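Local coordinates for protein RNA methyltransferase, TrmH family (Porphyromonas gingivalis, PDB 2I6D) that probably methylates RNA, as a member of the knotted TrmH (SpoU) family that takes its methyl group from S-adenosylmethionine, at residues V166-L169 / A170-R174; L121-A124 / D125-I129; R17-K20 / Y21-E25; E71-F75 / K76-T80. One frame throughout, in Å; residues are numbered along the deposited sequence. Where two conformers were deposited one is given.

Each contact is a local turn of chain, and the four are spread along the molecule. Contacts 3 and 4 belong to the putative substrate-binding region of the N-terminal half and touch: Arg-17 NH2 of contact 3 comes within 2.7 Å of Ile-78 O of contact 4, although their centres are 20 Å apart. Contacts 1 and 2 are helix turns of the SpoU methylase region, with centres 24 Å apart and no touch. Contact 3 also reaches toward that region, since its Arg-19 and Arg-22 form salt bridges with Asp-140; its nearest atoms are about 12 Å from contact 2. Contacts 1 and 4 lie farthest apart, their centres 46 Å from one another.

Contact 1 of 4, residues V166-L169 / A170-R174; sequences VDTL and AYFRR
Ala-170 donates its backbone N-H to Val-166 O, 2.8 Å away and almost straight at 165°, while its CB rests 3.4 Å from the same oxygen. The next three rungs follow the alpha-helical i to i+4 pattern, with Tyr-171, Phe-172 and Arg-173 bonded to Asp-167, Thr-168 and Leu-169 in turn. In the middle of this ladder, Thr-168 O receives Phe-172 N at 3.0 Å.

The side chains of that pair run alongside each other. Thr-168 turns its methyl anti to the backbone N, which brings CG2 into the ring plane at the edge of Phe-172, 3.7 Å from CD2. Its hydroxyl is thereby left beside the backbone N and bonds to Asn-164 O, one turn earlier. Tyr-171 CD2 sits over the centre of one face of the Phe-172 ring.

Leu-169 uses its carbonyl to hold Arg-173 N (2.8 Å), but its side chain leaves the local turn and packs on Val-179, Ile-202 and Val-204 of the parallel sheet and on Val-216. Arg-173, bent at chi3 (46°), forms a salt bridge with Glu-219.

The cohesion within the turn is therefore mainly main-chain hydrogen bonding, with one methyl-to-ring contact on its flank; the apolar side chain of Leu-169 and the charge of Arg-173 are spent on joining helix 165-174 to the rest of the methylase fold.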
loop_
_atom_site.group_PDB
_atom_site.type_symbol
_atom_site.label_atom_id
_atom_site.label_comp_id
_atom_site.label_asym_id
_atom_site.label_seq_id
_atom_site.Cartn_x
_atom_site.Cartn_y
_atom_site.Cartn_z
ATOM N N VAL A 166 2.414 7.329 -17.058
ATOM C CA VAL A 166 3.365 7.847 -18.014
ATOM C C VAL A 166 3.450 9.356 -17.924
ATOM O O VAL A 166 4.549 9.885 -17.828
ATOM C CB VAL A 166 3.052 7.381 -19.465
ATOM C CG1 VAL A 166 3.893 8.167 -20.476
ATOM C CG2 VAL A 166 3.335 5.881 -19.596
ATOM N N ASP A 167 2.298 10.028 -17.902
ATOM C CA ASP A 167 2.217 11.495 -17.797
ATOM C C ASP A 167 2.916 11.982 -16.521
ATOM O O ASP A 167 3.638 12.983 -16.546
ATOM C CB ASP A 167 0.762 11.938 -17.691
ATOM C CG ASP A 167 0.184 12.392 -18.982
ATOM O OD1 ASP A 167 -0.648 13.334 -18.908
ATOM O OD2 ASP A 167 0.537 11.831 -20.058
ATOM N N THR A 168 2.657 11.292 -15.411
ATOM C CA THR A 168 3.270 11.595 -14.136
ATOM C C THR A 168 4.779 11.405 -14.172
ATOM O O THR A 168 5.534 12.283 -13.728
ATOM C CB THR A 168 2.681 10.706 -13.033
ATOM O OG1 THR A 168 1.316 11.081 -12.853
ATOM C CG2 THR A 168 3.422 10.895 -11.702
ATOM N N LEU A 169 5.239 10.260 -14.688
ATOM C CA LEU A 169 6.668 10.049 -14.822
ATOM C C LEU A 169 7.320 11.101 -15.720
ATOM O O LEU A 169 8.373 11.640 -15.385
ATOM C CB LEU A 169 6.967 8.656 -15.374
ATOM C CG LEU A 169 6.875 7.500 -14.404
ATOM C CD1 LEU A 169 7.298 6.215 -15.146
ATOM C CD2 LEU A 169 7.725 7.728 -13.135
ATOM N N ALA A 170 6.704 11.382 -16.851
ATOM C CA ALA A 170 7.242 12.364 -17.790
ATOM C C ALA A 170 7.365 13.713 -17.093
ATOM O O ALA A 170 8.379 14.389 -17.203
ATOM C CB ALA A 170 6.381 12.467 -19.001
ATOM N N TYR A 171 6.348 14.062 -16.320
ATOM C CA TYR A 171 6.303 15.353 -15.648
ATOM C C TYR A 171 7.436 15.491 -14.607
ATOM O O TYR A 171 8.190 16.481 -14.611
ATOM C CB TYR A 171 4.928 15.537 -15.011
ATOM C CG TYR A 171 4.785 16.755 -14.139
ATOM C CD1 TYR A 171 4.785 18.044 -14.701
ATOM C CD2 TYR A 171 4.625 16.628 -12.767
ATOM C CE1 TYR A 171 4.643 19.164 -13.909
ATOM C CE2 TYR A 171 4.473 17.759 -11.958
ATOM C CZ TYR A 171 4.488 19.005 -12.535
ATOM O OH TYR A 171 4.338 20.105 -11.729
ATOM N N PHE A 172 7.545 14.513 -13.718
ATOM C CA PHE A 172 8.601 14.541 -12.691
ATOM C C PHE A 172 9.985 14.414 -13.294
ATOM O O PHE A 172 10.926 15.105 -12.860
ATOM C CB PHE A 172 8.341 13.511 -11.603
ATOM C CG PHE A 172 7.279 13.935 -10.659
ATOM C CD1 PHE A 172 7.497 15.009 -9.803
ATOM C CD2 PHE A 172 6.037 13.338 -10.673
ATOM C CE1 PHE A 172 6.492 15.430 -8.911
ATOM C CE2 PHE A 172 5.030 13.745 -9.790
ATOM C CZ PHE A 172 5.257 14.787 -8.908
ATOM N N ARG A 173 10.087 13.601 -14.347
ATOM C CA ARG A 173 11.345 13.440 -15.077
ATOM C C ARG A 173 11.829 14.772 -15.684
ATOM O O ARG A 173 13.019 15.119 -15.614
ATOM C CB ARG A 173 11.224 12.350 -16.170
ATOM C CG ARG A 173 12.513 12.135 -16.953
ATOM C CD ARG A 173 12.381 11.212 -18.176
ATOM N NE ARG A 173 11.219 11.497 -19.024
ATOM C CZ ARG A 173 11.166 12.413 -19.987
ATOM N NH1 ARG A 173 12.218 13.182 -20.265
ATOM N NH2 ARG A 173 10.042 12.569 -20.685
ATOM N N ARG A 174 10.903 15.532 -16.271
ATOM C CA ARG A 174 11.259 16.810 -16.877
ATOM C C ARG A 174 11.598 17.883 -15.824
ATOM O O ARG A 174 12.236 18.887 -16.134
ATOM C CB ARG A 174 10.174 17.264 -17.865
ATOM C CG ARG A 174 10.353 16.578 -19.291
ATOM C CD ARG A 174 9.085 16.655 -20.162
ATOM N NE ARG A 174 8.734 18.023 -20.593
ATOM C CZ ARG A 174 9.138 18.600 -21.737
ATOM N NH1 ARG A 174 8.746 19.844 -22.032
ATOM N NH2 ARG A 174 9.969 17.877 -22.578
#

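Contact 2 of 4, residues L121-A124 / D125-I129; sequences LRTA and DWFGI
Ala-124 O receives two N-H groups where helix 114-127 stops: Ile-129 N at 2.8 Å and, more weakly, Gly-128 N at 2.9 Å. With the bond from Gly-128 N to Asp-125 O and the positive phi of Gly-128 (86°), this is a Schellman motif. Upstream, Asp-125, Trp-126 and Phe-127 still keep ordinary helical bonds to Leu-121, Arg-122 and Thr-123.

The reversal brings Ile-129 back beside the last turn, so that its CB meets Ala-124 CB at 3.6 Å, the apolar contact that commonly accompanies this motif. Ile-129 CG1 lies beside the backbone N and reaches back to Ala-124 CA at 3.8 Å. On another flank Thr-123, with OG1 beside the backbone N (chi1 -73°) and its methyl therefore anti to it, places CG2 in the plane of the Phe-127 ring, 3.8 Å from CD2 at the edge. Trp-126 CD1 covers the centre of one face of that ring.

Asp-125 directs its carboxylate away from this turn to a salt bridge with Arg-156. The motif ends the helix of a beta-alpha-beta crossover and starts the chain toward strand 131-134; Ile-129 packs on Leu-104 and Leu-106 of strand 104-109, and Phe-127 on Cys-250 and Ser-251 of helix 242-255.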
loop_
_atom_site.group_PDB
_atom_site.type_symbol
_atom_site.label_atom_id
_atom_site.label_comp_id
_atom_site.label_asym_id
_atom_site.label_seq_id
_atom_site.Cartn_x
_atom_site.Cartn_y
_atom_site.Cartn_z
ATOM N N LEU A 121 4.498 -2.823 0.690
ATOM C CA LEU A 121 4.138 -1.804 1.682
ATOM C C LEU A 121 4.904 -1.976 3.000
ATOM O O LEU A 121 5.319 -0.993 3.611
ATOM C CB LEU A 121 2.625 -1.776 1.952
ATOM C CG LEU A 121 1.741 -1.263 0.805
ATOM C CD1 LEU A 121 0.261 -1.408 1.215
ATOM C CD2 LEU A 121 2.079 0.210 0.480
ATOM N N ARG A 122 5.011 -3.219 3.487
ATOM C CA ARG A 122 5.748 -3.485 4.728
ATOM C C ARG A 122 7.232 -3.165 4.581
ATOM O O ARG A 122 7.860 -2.623 5.512
ATOM C CB ARG A 122 5.562 -4.934 5.181
ATOM C CG ARG A 122 4.110 -5.248 5.515
ATOM C CD ARG A 122 3.890 -6.698 5.939
ATOM N NE ARG A 122 4.937 -7.111 6.855
ATOM C CZ ARG A 122 5.056 -8.321 7.394
ATOM N NH1 ARG A 122 4.166 -9.279 7.138
ATOM N NH2 ARG A 122 6.077 -8.566 8.200
ATOM N N THR A 123 7.801 -3.507 3.430
ATOM C CA THR A 123 9.198 -3.166 3.139
ATOM C C THR A 123 9.410 -1.651 3.092
ATOM O O THR A 123 10.350 -1.141 3.685
ATOM C CB THR A 123 9.643 -3.782 1.795
ATOM O OG1 THR A 123 9.812 -5.190 1.977
ATOM C CG2 THR A 123 10.984 -3.156 1.307
ATOM N N ALA A 124 8.520 -0.944 2.394
ATOM C CA ALA A 124 8.555 0.520 2.326
ATOM C C ALA A 124 8.506 1.117 3.748
ATOM O O ALA A 124 9.285 1.999 4.090
ATOM C CB ALA A 124 7.368 1.032 1.473
ATOM N N ASP A 125 7.624 0.601 4.592
ATOM C CA ASP A 125 7.540 1.079 5.957
ATOM C C ASP A 125 8.826 0.796 6.724
ATOM O O ASP A 125 9.331 1.693 7.419
ATOM C CB ASP A 125 6.318 0.489 6.685
ATOM C CG ASP A 125 6.058 1.146 8.022
ATOM O OD1 ASP A 125 6.351 2.348 8.213
ATOM O OD2 ASP A 125 5.545 0.457 8.903
ATOM N N TRP A 126 9.336 -0.431 6.624
ATOM C CA TRP A 126 10.568 -0.829 7.324
ATOM C C TRP A 126 11.723 0.155 7.031
ATOM O O TRP A 126 12.464 0.551 7.936
ATOM C CB TRP A 126 10.991 -2.258 6.907
ATOM C CG TRP A 126 12.094 -2.824 7.775
ATOM C CD1 TRP A 126 13.454 -2.696 7.608
ATOM C CD2 TRP A 126 11.905 -3.581 8.963
ATOM N NE1 TRP A 126 14.117 -3.342 8.627
ATOM C CE2 TRP A 126 13.188 -3.894 9.474
ATOM C CE3 TRP A 126 10.765 -4.038 9.646
ATOM C CZ2 TRP A 126 13.362 -4.650 10.632
ATOM C CZ3 TRP A 126 10.939 -4.772 10.806
ATOM C CH2 TRP A 126 12.233 -5.074 11.285
ATOM N N PHE A 127 11.892 0.505 5.751
ATOM C CA PHE A 127 13.031 1.342 5.323
ATOM C C PHE A 127 12.735 2.849 5.305
ATOM O O PHE A 127 13.621 3.681 5.017
ATOM C CB PHE A 127 13.527 0.862 3.974
ATOM C CG PHE A 127 14.242 -0.472 4.066
ATOM C CD1 PHE A 127 15.490 -0.562 4.696
ATOM C CD2 PHE A 127 13.627 -1.632 3.601
ATOM C CE1 PHE A 127 16.154 -1.793 4.831
ATOM C CE2 PHE A 127 14.302 -2.869 3.694
ATOM C CZ PHE A 127 15.545 -2.940 4.323
ATOM N N GLY A 128 11.497 3.202 5.603
ATOM C CA GLY A 128 11.113 4.616 5.794
ATOM C C GLY A 128 10.750 5.318 4.485
ATOM O O GLY A 128 10.843 6.554 4.388
ATOM N N ILE A 129 10.347 4.541 3.471
ATOM C CA ILE A 129 9.770 5.105 2.253
ATOM C C ILE A 129 8.467 5.850 2.589
ATOM O O ILE A 129 7.603 5.316 3.284
ATOM C CB ILE A 129 9.440 3.977 1.204
ATOM C CG1 ILE A 129 10.723 3.263 0.730
ATOM C CG2 ILE A 129 8.535 4.510 0.045
ATOM C CD1 ILE A 129 11.288 3.676 -0.564
#

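Contact 3 of 4, residues R17-K20 / Y21-E25; sequences RERK and YRLRE
Glu-18 O accepts the first hydrogen bonds of helix 19-25, a sound one from Arg-22 N at 3.1 Å and a weak one from Tyr-21 N. Arg-19 O and Lys-20 O continue the series to Leu-23 N and Arg-24 N. Among the side chains, Arg-22 folds back at chi3 (-68°) along the start of the helix: Arg-19 CA lies over one face of its guanidinium, and NH1 makes a weak bond of 3.3 Å to Arg-17 O at the edge. Water 1 accepts from Arg-22 NH2 at 2.9 Å and gives a weak bond to Arg-17 O. Leu-16 O also receives NH1, and Asp-140 forms salt bridges with both Arg-22 and Arg-19. A further weak bond runs from Lys-20 NZ to Tyr-21 OH.

Glu-18 occupies the N-cap position of this short helix, which follows helix 7-15 and precedes strand 27-31 in the probable substrate-binding domain. Its carboxylate stands beside the Tyr-21 ring, the two planes 82° apart, with OE1 near the ring plane and 3.4 Å from CE2.

Two flat groups have carbon atoms packed over a face. Lys-20, extended throughout, lays CD over the Tyr-21 face as a CH-pi contact, 4.1 Å from the ring centroid. Leu-23 CD1 covers the rim of one face of the Arg-19 guanidinium, and Leu-23 CD2 comes to 3.6 Å from Arg-19 NH1.

Two like charges lie near each other: Lys-20 runs alongside Arg-24, its CE touching Arg-24 NH2 while Lys-20 NZ stays 4.3 Å from that nitrogen.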
loop_
_atom_site.group_PDB
_atom_site.type_symbol
_atom_site.label_atom_id
_atom_site.label_comp_id
_atom_site.label_asym_id
_atom_site.label_seq_id
_atom_site.Cartn_x
_atom_site.Cartn_y
_atom_site.Cartn_z
ATOM N N ARG A 17 -16.207 -4.656 1.181
ATOM C CA ARG A 17 -15.333 -5.651 0.591
ATOM C C ARG A 17 -15.267 -5.548 -0.959
ATOM O O ARG A 17 -14.399 -6.168 -1.583
ATOM C CB ARG A 17 -15.757 -7.046 1.000
ATOM C CG ARG A 17 -16.993 -7.591 0.311
ATOM C CD ARG A 17 -17.582 -8.714 1.174
ATOM N NE ARG A 17 -17.637 -8.269 2.574
ATOM C CZ ARG A 17 -17.881 -9.045 3.635
ATOM N NH1 ARG A 17 -18.103 -10.347 3.485
ATOM N NH2 ARG A 17 -17.904 -8.506 4.858
ATOM N N GLU A 18 -16.181 -4.782 -1.559
ATOM C CA GLU A 18 -16.202 -4.579 -3.012
ATOM C C GLU A 18 -15.674 -3.200 -3.366
ATOM O O GLU A 18 -16.094 -2.200 -2.767
ATOM C CB GLU A 18 -17.625 -4.694 -3.559
ATOM C CG GLU A 18 -18.333 -5.996 -3.239
ATOM C CD GLU A 18 -19.849 -5.935 -3.527
ATOM O OE1 GLU A 18 -20.229 -5.666 -4.683
ATOM O OE2 GLU A 18 -20.651 -6.145 -2.579
ATOM N N ARG A 19 -14.788 -3.132 -4.358
ATOM C CA ARG A 19 -14.227 -1.851 -4.790
ATOM C C ARG A 19 -15.325 -0.840 -5.166
ATOM O O ARG A 19 -15.226 0.357 -4.864
ATOM C CB ARG A 19 -13.286 -2.064 -5.985
ATOM C CG ARG A 19 -12.900 -0.775 -6.651
ATOM C CD ARG A 19 -11.586 -0.855 -7.393
ATOM N NE ARG A 19 -11.189 0.471 -7.871
ATOM C CZ ARG A 19 -10.629 1.418 -7.117
ATOM N NH1 ARG A 19 -10.326 2.584 -7.663
ATOM N NH2 ARG A 19 -10.377 1.212 -5.825
ATOM N N LYS A 20 -16.364 -1.342 -5.828
ATOM C CA LYS A 20 -17.492 -0.524 -6.261
ATOM C C LYS A 20 -18.033 0.313 -5.101
ATOM O O LYS A 20 -18.264 1.521 -5.247
ATOM C CB LYS A 20 -18.583 -1.421 -6.854
ATOM C CG LYS A 20 -19.918 -0.750 -7.108
ATOM C CD LYS A 20 -20.981 -1.803 -7.437
ATOM C CE LYS A 20 -22.353 -1.192 -7.567
ATOM N NZ LYS A 20 -23.370 -2.211 -7.996
ATOM N N TYR A 21 -18.217 -0.326 -3.948
ATOM C CA TYR A 21 -18.800 0.351 -2.808
ATOM C C TYR A 21 -17.811 1.185 -2.005
ATOM O O TYR A 21 -18.195 2.220 -1.447
ATOM C CB TYR A 21 -19.595 -0.630 -1.940
ATOM C CG TYR A 21 -20.814 -1.113 -2.703
ATOM C CD1 TYR A 21 -21.902 -0.263 -2.921
ATOM C CD2 TYR A 21 -20.859 -2.391 -3.257
ATOM C CE1 TYR A 21 -23.006 -0.679 -3.632
ATOM C CE2 TYR A 21 -21.977 -2.820 -3.979
ATOM C CZ TYR A 21 -23.041 -1.958 -4.152
ATOM O OH TYR A 21 -24.134 -2.350 -4.871
ATOM N N ARG A 22 -16.542 0.775 -1.984
ATOM C CA ARG A 22 -15.506 1.606 -1.376
ATOM C C ARG A 22 -15.461 2.937 -2.100
ATOM O O ARG A 22 -15.375 3.975 -1.452
ATOM C CB ARG A 22 -14.132 0.934 -1.399
ATOM C CG ARG A 22 -14.059 -0.290 -0.489
ATOM C CD ARG A 22 -12.599 -0.712 -0.208
ATOM N NE ARG A 22 -11.930 -1.224 -1.406
ATOM C CZ ARG A 22 -12.033 -2.470 -1.861
ATOM N NH1 ARG A 22 -12.792 -3.355 -1.231
ATOM N NH2 ARG A 22 -11.373 -2.827 -2.952
ATOM N N LEU A 23 -15.570 2.897 -3.432
ATOM C CA LEU A 23 -15.556 4.100 -4.254
ATOM C C LEU A 23 -16.797 4.956 -4.034
ATOM O O LEU A 23 -16.693 6.177 -3.878
ATOM C CB LEU A 23 -15.448 3.747 -5.742
ATOM C CG LEU A 23 -14.090 3.281 -6.261
ATOM C CD1 LEU A 23 -14.229 2.833 -7.697
ATOM C CD2 LEU A 23 -13.017 4.382 -6.115
ATOM N N ARG A 24 -17.964 4.317 -4.017
ATOM C CA ARG A 24 -19.229 5.047 -3.902
ATOM C C ARG A 24 -19.335 5.721 -2.533
ATOM O O ARG A 24 -19.805 6.866 -2.420
ATOM C CB ARG A 24 -20.393 4.091 -4.101
ATOM C CG ARG A 24 -21.684 4.782 -4.345
ATOM C CD ARG A 24 -22.762 3.812 -4.647
ATOM N NE ARG A 24 -22.721 3.343 -6.027
ATOM C CZ ARG A 24 -23.555 2.432 -6.511
ATOM N NH1 ARG A 24 -24.491 1.915 -5.728
ATOM N NH2 ARG A 24 -23.455 2.038 -7.770
ATOM N N GLU A 25 -18.886 4.992 -1.509
ATOM C CA GLU A 25 -18.936 5.456 -0.126
ATOM C C GLU A 25 -17.704 6.242 0.286
ATOM O O GLU A 25 -17.683 6.830 1.374
ATOM C CB GLU A 25 -19.097 4.265 0.830
ATOM C CG GLU A 25 -20.417 3.493 0.678
ATOM C CD GLU A 25 -21.640 4.377 0.856
ATOM O OE1 GLU A 25 -21.582 5.331 1.667
ATOM O OE2 GLU A 25 -22.662 4.116 0.181
HETATM O O HOH W 1 -11.625 -5.649 -3.339
#

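Contact 4 of 4, residues E71-F75 / K76-T80; sequences ESFDF and KRIST
Phe-75 O is gripped by two backbone N-H groups, Ser-79 N at 2.8 Å and Ile-78 N at 3.0 Å. The first approaches nearly head-on, with a C=O...N angle of 168°, whereas the second arrives from well above the carbonyl plane. One residue earlier, Asp-74 O takes Arg-77 N at 2.9 Å, again from above its plane. The bonds from Ile-78 N and Arg-77 N span three residues and wind the chain into a short 3-10 segment, while that from Ser-79 N spans four.

Asp-74 also uses its side chain. With CG anti to the backbone N (chi1 -172°), OD1 swings over the start of the turn and accepts Lys-76 N at 2.9 Å, forming an Asx turn; the donor stands out of the carboxylate plane. The same oxygen touches Lys-76 CB, while the lysine chain runs on outward.

Ile-78 packs against both aromatic rings, which also touch each other. Its CG1 sits between the backbone N and the carbonyl carbon (chi1 59°), directing CD1 to Phe-75 CD2 at 3.8 Å and to Phe-73 CE2 at 4.0 Å. Phe-73 itself sets CD2 over the rim of one Phe-75 face. Arg-77 brings its guanidinium, tilted 34° from the ring plane, to Phe-73, whose CE1 lies over its face 3.4 Å from NH1. Water 2 links that NH1 to Asp-74 N.

In this loop between strands 65-69 and 87-92, Ile-78 also meets Ile-10 of helix 7-15, and Ser-79 OG bonds to Glu-31. Main-chain and carboxylate bonds thus fix the turn's shape, while apolar packing by Ile-78 and a polar bond from Ser-79 join it to the domain.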
loop_
_atom_site.group_PDB
_atom_site.type_symbol
_atom_site.label_atom_id
_atom_site.label_comp_id
_atom_site.label_asym_id
_atom_site.label_seq_id
_atom_site.Cartn_x
_atom_site.Cartn_y
_atom_site.Cartn_z
ATOM N N GLU A 71 -20.365 -9.920 23.461
ATOM C CA GLU A 71 -19.450 -11.046 23.266
ATOM C C GLU A 71 -20.052 -12.109 22.332
ATOM O O GLU A 71 -19.337 -12.709 21.522
ATOM C CB GLU A 71 -19.158 -11.676 24.635
ATOM C CG GLU A 71 -17.721 -12.151 24.839
ATOM C CD GLU A 71 -16.691 -11.082 24.508
ATOM O OE1 GLU A 71 -15.982 -11.254 23.493
ATOM O OE2 GLU A 71 -16.596 -10.063 25.238
ATOM N N SER A 72 -21.368 -12.296 22.414
ATOM C CA SER A 72 -22.064 -13.285 21.583
ATOM C C SER A 72 -22.207 -12.932 20.099
ATOM O O SER A 72 -22.525 -13.810 19.296
ATOM C CB SER A 72 -23.455 -13.547 22.138
ATOM O OG SER A 72 -24.249 -12.386 22.022
ATOM N N PHE A 73 -22.035 -11.659 19.743
ATOM C CA PHE A 73 -22.173 -11.246 18.344
ATOM C C PHE A 73 -21.169 -12.004 17.475
ATOM O O PHE A 73 -20.005 -12.108 17.823
ATOM C CB PHE A 73 -21.941 -9.745 18.172
ATOM C CG PHE A 73 -22.004 -9.284 16.727
ATOM C CD1 PHE A 73 -23.219 -8.952 16.146
ATOM C CD2 PHE A 73 -20.848 -9.199 15.955
ATOM C CE1 PHE A 73 -23.294 -8.533 14.809
ATOM C CE2 PHE A 73 -20.907 -8.770 14.613
ATOM C CZ PHE A 73 -22.140 -8.445 14.045
ATOM N N ASP A 74 -21.639 -12.521 16.342
ATOM C CA ASP A 74 -20.788 -13.272 15.440
ATOM C C ASP A 74 -20.179 -12.370 14.372
ATOM O O ASP A 74 -20.839 -12.016 13.393
ATOM C CB ASP A 74 -21.580 -14.405 14.793
ATOM C CG ASP A 74 -20.710 -15.337 13.990
ATOM O OD1 ASP A 74 -19.547 -14.979 13.697
ATOM O OD2 ASP A 74 -21.190 -16.438 13.637
ATOM N N PHE A 75 -18.903 -12.044 14.531
ATOM C CA PHE A 75 -18.241 -11.145 13.577
ATOM C C PHE A 75 -18.172 -11.660 12.146
ATOM O O PHE A 75 -17.976 -10.860 11.230
ATOM C CB PHE A 75 -16.859 -10.690 14.077
ATOM C CG PHE A 75 -16.943 -9.484 14.981
ATOM C CD1 PHE A 75 -17.315 -9.636 16.325
ATOM C CD2 PHE A 75 -16.755 -8.200 14.478
ATOM C CE1 PHE A 75 -17.445 -8.543 17.158
ATOM C CE2 PHE A 75 -16.891 -7.099 15.318
ATOM C CZ PHE A 75 -17.235 -7.285 16.676
ATOM N N LYS A 76 -18.353 -12.968 11.935
ATOM C CA LYS A 76 -18.460 -13.492 10.566
ATOM C C LYS A 76 -19.640 -12.874 9.825
ATOM O O LYS A 76 -19.717 -12.969 8.596
ATOM C CB LYS A 76 -18.553 -15.028 10.529
ATOM C CG LYS A 76 -17.297 -15.715 11.062
ATOM C CD LYS A 76 -17.427 -17.248 11.121
ATOM C CE LYS A 76 -16.121 -17.859 11.638
ATOM N NZ LYS A 76 -16.095 -19.353 11.511
ATOM N N ARG A 77 -20.569 -12.255 10.565
ATOM C CA ARG A 77 -21.708 -11.589 9.928
ATOM C C ARG A 77 -21.260 -10.381 9.114
ATOM O O ARG A 77 -21.911 -10.018 8.127
ATOM C CB ARG A 77 -22.761 -11.186 10.956
ATOM C CG ARG A 77 -23.474 -12.380 11.543
ATOM C CD ARG A 77 -24.257 -12.007 12.800
ATOM N NE ARG A 77 -25.426 -11.220 12.456
ATOM C CZ ARG A 77 -26.209 -10.613 13.339
ATOM N NH1 ARG A 77 -25.932 -10.667 14.643
ATOM N NH2 ARG A 77 -27.275 -9.959 12.908
ATOM N N ILE A 78 -20.121 -9.800 9.504
ATOM C CA ILE A 78 -19.627 -8.560 8.886
ATOM C C ILE A 78 -18.172 -8.623 8.367
ATOM O O ILE A 78 -17.781 -7.826 7.498
ATOM C CB ILE A 78 -19.833 -7.357 9.834
ATOM C CG1 ILE A 78 -19.106 -7.578 11.162
ATOM C CG2 ILE A 78 -21.346 -7.056 10.003
ATOM C CD1 ILE A 78 -19.033 -6.342 12.059
ATOM N N SER A 79 -17.384 -9.563 8.878
ATOM C CA SER A 79 -15.964 -9.642 8.521
ATOM C C SER A 79 -15.658 -10.339 7.197
ATOM O O SER A 79 -16.438 -11.144 6.693
ATOM C CB SER A 79 -15.156 -10.290 9.662
ATOM O OG SER A 79 -13.814 -10.566 9.272
ATOM N N THR A 80 -14.479 -10.032 6.659
ATOM C CA THR A 80 -13.986 -10.656 5.455
ATOM C C THR A 80 -12.980 -11.736 5.811
ATOM O O THR A 80 -12.443 -12.384 4.918
ATOM C CB THR A 80 -13.285 -9.629 4.530
ATOM O OG1 THR A 80 -12.197 -8.999 5.235
ATOM C CG2 THR A 80 -14.295 -8.556 4.068
HETATM O O HOH W 2 -24.654 -12.820 16.050
#